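Local coordinates for protein CRISPR pre-crRNA endoribonuclease Cas5d (Mannheimia succiniciproducens, PDB 3KG4) that processes CRISPR precursor transcripts into crRNA as a metal-independent endoribonuclease of adaptive antiviral immunity, at residues W12-F18 against V110-Y116. Coordinates in Å, arbitrary orientation, origin at the centre of the assembly. Residues are numbered along the deposited sequence.
Sequences WGDYACF and VLKDVAY
Two paired β-strands can change sheets together if both bend at facing residues, and Cas5d applies this principle to strands 7-13 and 114-124, the central pair of its ferredoxin-like (RAMP) fold. Residues 12-18 and 110-116 run antiparallel. In the main sheet, Trp12 faces Ala115 as a non-hydrogen-bonded pair (CA–CA 4.0 Å) and Gly13 faces Val114 as a hydrogen-bonded one, with both Gly13 N–Val114 O and Val114 N–Gly13 O at 3.0 Å. The corner follows at Asp14 (phi/psi -72/-31) and Asp113 (58/69), whose CA atoms lie 4.2 Å apart. Beyond it the extended pairing resumes in a smaller mixed sheet: Tyr15 opposite Lys112 (non-hydrogen-bonded), then Ala16 opposite Leu111, with Ala16 N–Leu111 O at 3.0 Å and Leu111 N–Ala16 O at 2.8 Å.

Tyr15, Val110 and Val114 bury the most surface. Tyr15 (chi1 m) shares a face with Lys112, and its CA lies 3.3 Å from Leu111 O. Val110 points toward 12-18, fitting between the Tyr15 ring (CD1–Val110 CG2 3.9 Å) and Cys17 (CB–Val110 CG1 3.9 Å). Val114 (chi1 m), on the face of Ala16 and Leu111, spans the bend, its CG2 4.0 Å from Ala16 CB; Met156 touches both residues.

Lys112, trans through chi3 and turned at chi4 (p), forms a salt bridge with Glu67 of strand 66-70, the antiparallel neighbour of 107-112; Asp113 makes one to Arg65. The like-charged Asp14 OD1 and Asp113 OD1 stand 3.9 Å apart, but the corner is closed by backbone: Asp113 N donates to Asp14 O at 2.6 Å, nearly linear at 171°.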
loop_
_atom_site.group_PDB
_atom_site.type_symbol
_atom_site.label_atom_id
_atom_site.label_comp_id
_atom_site.label_asym_id
_atom_site.label_seq_id
_atom_site.Cartn_x
_atom_site.Cartn_y
_atom_site.Cartn_z
ATOM N N TRP A 12 -8.132 -5.252 -0.023
ATOM C CA TRP A 12 -8.067 -6.653 0.282
ATOM C C TRP A 12 -7.993 -7.508 -0.984
ATOM O O TRP A 12 -8.222 -7.027 -2.104
ATOM C CB TRP A 12 -9.265 -7.058 1.128
ATOM C CG TRP A 12 -10.557 -6.859 0.419
ATOM C CD1 TRP A 12 -11.246 -7.803 -0.279
ATOM C CD2 TRP A 12 -11.331 -5.639 0.314
ATOM N NE1 TRP A 12 -12.406 -7.254 -0.818
ATOM C CE2 TRP A 12 -12.482 -5.936 -0.466
ATOM C CE3 TRP A 12 -11.160 -4.335 0.782
ATOM C CZ2 TRP A 12 -13.468 -4.976 -0.769
ATOM C CZ3 TRP A 12 -12.155 -3.373 0.486
ATOM C CH2 TRP A 12 -13.293 -3.711 -0.282
ATOM N N GLY A 13 -7.689 -8.777 -0.789
ATOM C CA GLY A 13 -7.522 -9.710 -1.910
ATOM C C GLY A 13 -7.305 -11.107 -1.404
ATOM O O GLY A 13 -6.820 -11.301 -0.304
ATOM N N ASP A 14 -7.667 -12.102 -2.208
ATOM C CA ASP A 14 -7.471 -13.489 -1.810
ATOM C C ASP A 14 -5.993 -13.853 -1.851
ATOM O O ASP A 14 -5.572 -14.721 -1.117
ATOM C CB ASP A 14 -8.242 -14.439 -2.735
ATOM C CG ASP A 14 -9.772 -14.374 -2.531
ATOM O OD1 ASP A 14 -10.242 -13.724 -1.571
ATOM O OD2 ASP A 14 -10.485 -14.981 -3.365
ATOM N N TYR A 15 -5.250 -13.220 -2.752
ATOM C CA TYR A 15 -3.794 -13.399 -2.925
ATOM C C TYR A 15 -3.021 -12.092 -3.130
ATOM O O TYR A 15 -3.564 -11.082 -3.642
ATOM C CB TYR A 15 -3.519 -14.297 -4.126
ATOM C CG TYR A 15 -4.116 -15.659 -4.015
ATOM C CD1 TYR A 15 -3.538 -16.628 -3.188
ATOM C CD2 TYR A 15 -5.290 -15.988 -4.707
ATOM C CE1 TYR A 15 -4.086 -17.890 -3.084
ATOM C CE2 TYR A 15 -5.846 -17.248 -4.604
ATOM C CZ TYR A 15 -5.238 -18.194 -3.802
ATOM O OH TYR A 15 -5.784 -19.442 -3.702
ATOM N N ALA A 16 -1.744 -12.099 -2.737
ATOM C CA ALA A 16 -0.847 -10.959 -2.965
ATOM C C ALA A 16 0.577 -11.456 -3.122
ATOM O O ALA A 16 0.963 -12.434 -2.520
ATOM C CB ALA A 16 -0.897 -9.944 -1.799
ATOM N N CYS A 17 1.360 -10.745 -3.892
ATOM C CA CYS A 17 2.753 -11.065 -4.023
ATOM C C CYS A 17 3.571 -9.792 -4.177
ATOM O O CYS A 17 3.626 -9.188 -5.254
ATOM C CB CYS A 17 3.013 -12.029 -5.202
ATOM S SG CYS A 17 4.713 -12.612 -5.127
ATOM N N PHE A 18 4.168 -9.366 -3.062
ATOM C CA PHE A 18 5.051 -8.230 -3.036
ATOM C C PHE A 18 6.468 -8.766 -3.049
ATOM O O PHE A 18 7.067 -9.101 -2.011
ATOM C CB PHE A 18 4.776 -7.384 -1.798
ATOM C CG PHE A 18 3.346 -7.074 -1.626
ATOM C CD1 PHE A 18 2.704 -6.174 -2.485
ATOM C CD2 PHE A 18 2.591 -7.731 -0.666
ATOM C CE1 PHE A 18 1.308 -5.908 -2.325
ATOM C CE2 PHE A 18 1.240 -7.469 -0.512
ATOM C CZ PHE A 18 0.599 -6.562 -1.335
ATOM N N VAL A 110 3.204 -16.898 -2.291
ATOM C CA VAL A 110 2.417 -15.684 -2.225
ATOM C C VAL A 110 1.629 -15.629 -0.920
ATOM O O VAL A 110 1.426 -16.661 -0.241
ATOM C CB VAL A 110 1.457 -15.616 -3.421
ATOM C CG1 VAL A 110 2.256 -15.790 -4.756
ATOM C CG2 VAL A 110 0.341 -16.642 -3.292
ATOM N N LEU A 111 1.252 -14.418 -0.544
ATOM C CA LEU A 111 0.367 -14.234 0.591
ATOM C C LEU A 111 -1.002 -14.678 0.217
ATOM O O LEU A 111 -1.437 -14.528 -0.942
ATOM C CB LEU A 111 0.347 -12.767 1.021
ATOM C CG LEU A 111 1.638 -12.258 1.666
ATOM C CD1 LEU A 111 1.652 -10.720 1.648
ATOM C CD2 LEU A 111 1.842 -12.800 3.123
ATOM N N LYS A 112 -1.713 -15.199 1.199
ATOM C CA LYS A 112 -3.095 -15.568 1.032
ATOM C C LYS A 112 -3.987 -14.760 1.979
ATOM O O LYS A 112 -3.657 -14.599 3.152
ATOM C CB LYS A 112 -3.239 -17.069 1.301
ATOM C CG LYS A 112 -4.607 -17.607 1.155
ATOM C CD LYS A 112 -4.624 -19.112 1.445
ATOM C CE LYS A 112 -5.944 -19.718 1.004
ATOM N NZ LYS A 112 -5.940 -19.885 -0.481
ATOM N N ASP A 113 -5.118 -14.290 1.451
ATOM C CA ASP A 113 -6.203 -13.663 2.229
ATOM C C ASP A 113 -5.726 -12.445 3.017
ATOM O O ASP A 113 -5.638 -12.460 4.247
ATOM C CB ASP A 113 -6.880 -14.663 3.158
ATOM C CG ASP A 113 -7.629 -15.757 2.404
ATOM O OD1 ASP A 113 -8.276 -15.478 1.348
ATOM O OD2 ASP A 113 -7.590 -16.902 2.906
ATOM N N VAL A 114 -5.398 -11.396 2.291
ATOM C CA VAL A 114 -4.810 -10.228 2.883
ATOM C C VAL A 114 -5.848 -9.112 2.933
ATOM O O VAL A 114 -6.764 -9.069 2.102
ATOM C CB VAL A 114 -3.607 -9.683 2.051
ATOM C CG1 VAL A 114 -2.499 -10.697 1.951
ATOM C CG2 VAL A 114 -4.039 -9.255 0.647
ATOM N N ALA A 115 -5.629 -8.194 3.860
ATOM C CA ALA A 115 -6.333 -6.924 3.902
ATOM C C ALA A 115 -5.533 -5.907 4.671
ATOM O O ALA A 115 -4.973 -6.199 5.748
ATOM C CB ALA A 115 -7.707 -7.109 4.534
ATOM N N TYR A 116 -5.514 -4.696 4.141
ATOM C CA TYR A 116 -4.788 -3.610 4.751
ATOM C C TYR A 116 -5.613 -2.331 4.776
ATOM O O TYR A 116 -6.558 -2.190 4.004
ATOM C CB TYR A 116 -3.491 -3.313 4.005
ATOM C CG TYR A 116 -2.665 -4.554 3.670
ATOM C CD1 TYR A 116 -1.787 -5.110 4.605
ATOM C CD2 TYR A 116 -2.767 -5.171 2.433
ATOM C CE1 TYR A 116 -1.078 -6.230 4.309
ATOM C CE2 TYR A 116 -2.024 -6.324 2.142
ATOM C CZ TYR A 116 -1.171 -6.822 3.075
ATOM O OH TYR A 116 -0.441 -7.970 2.822
#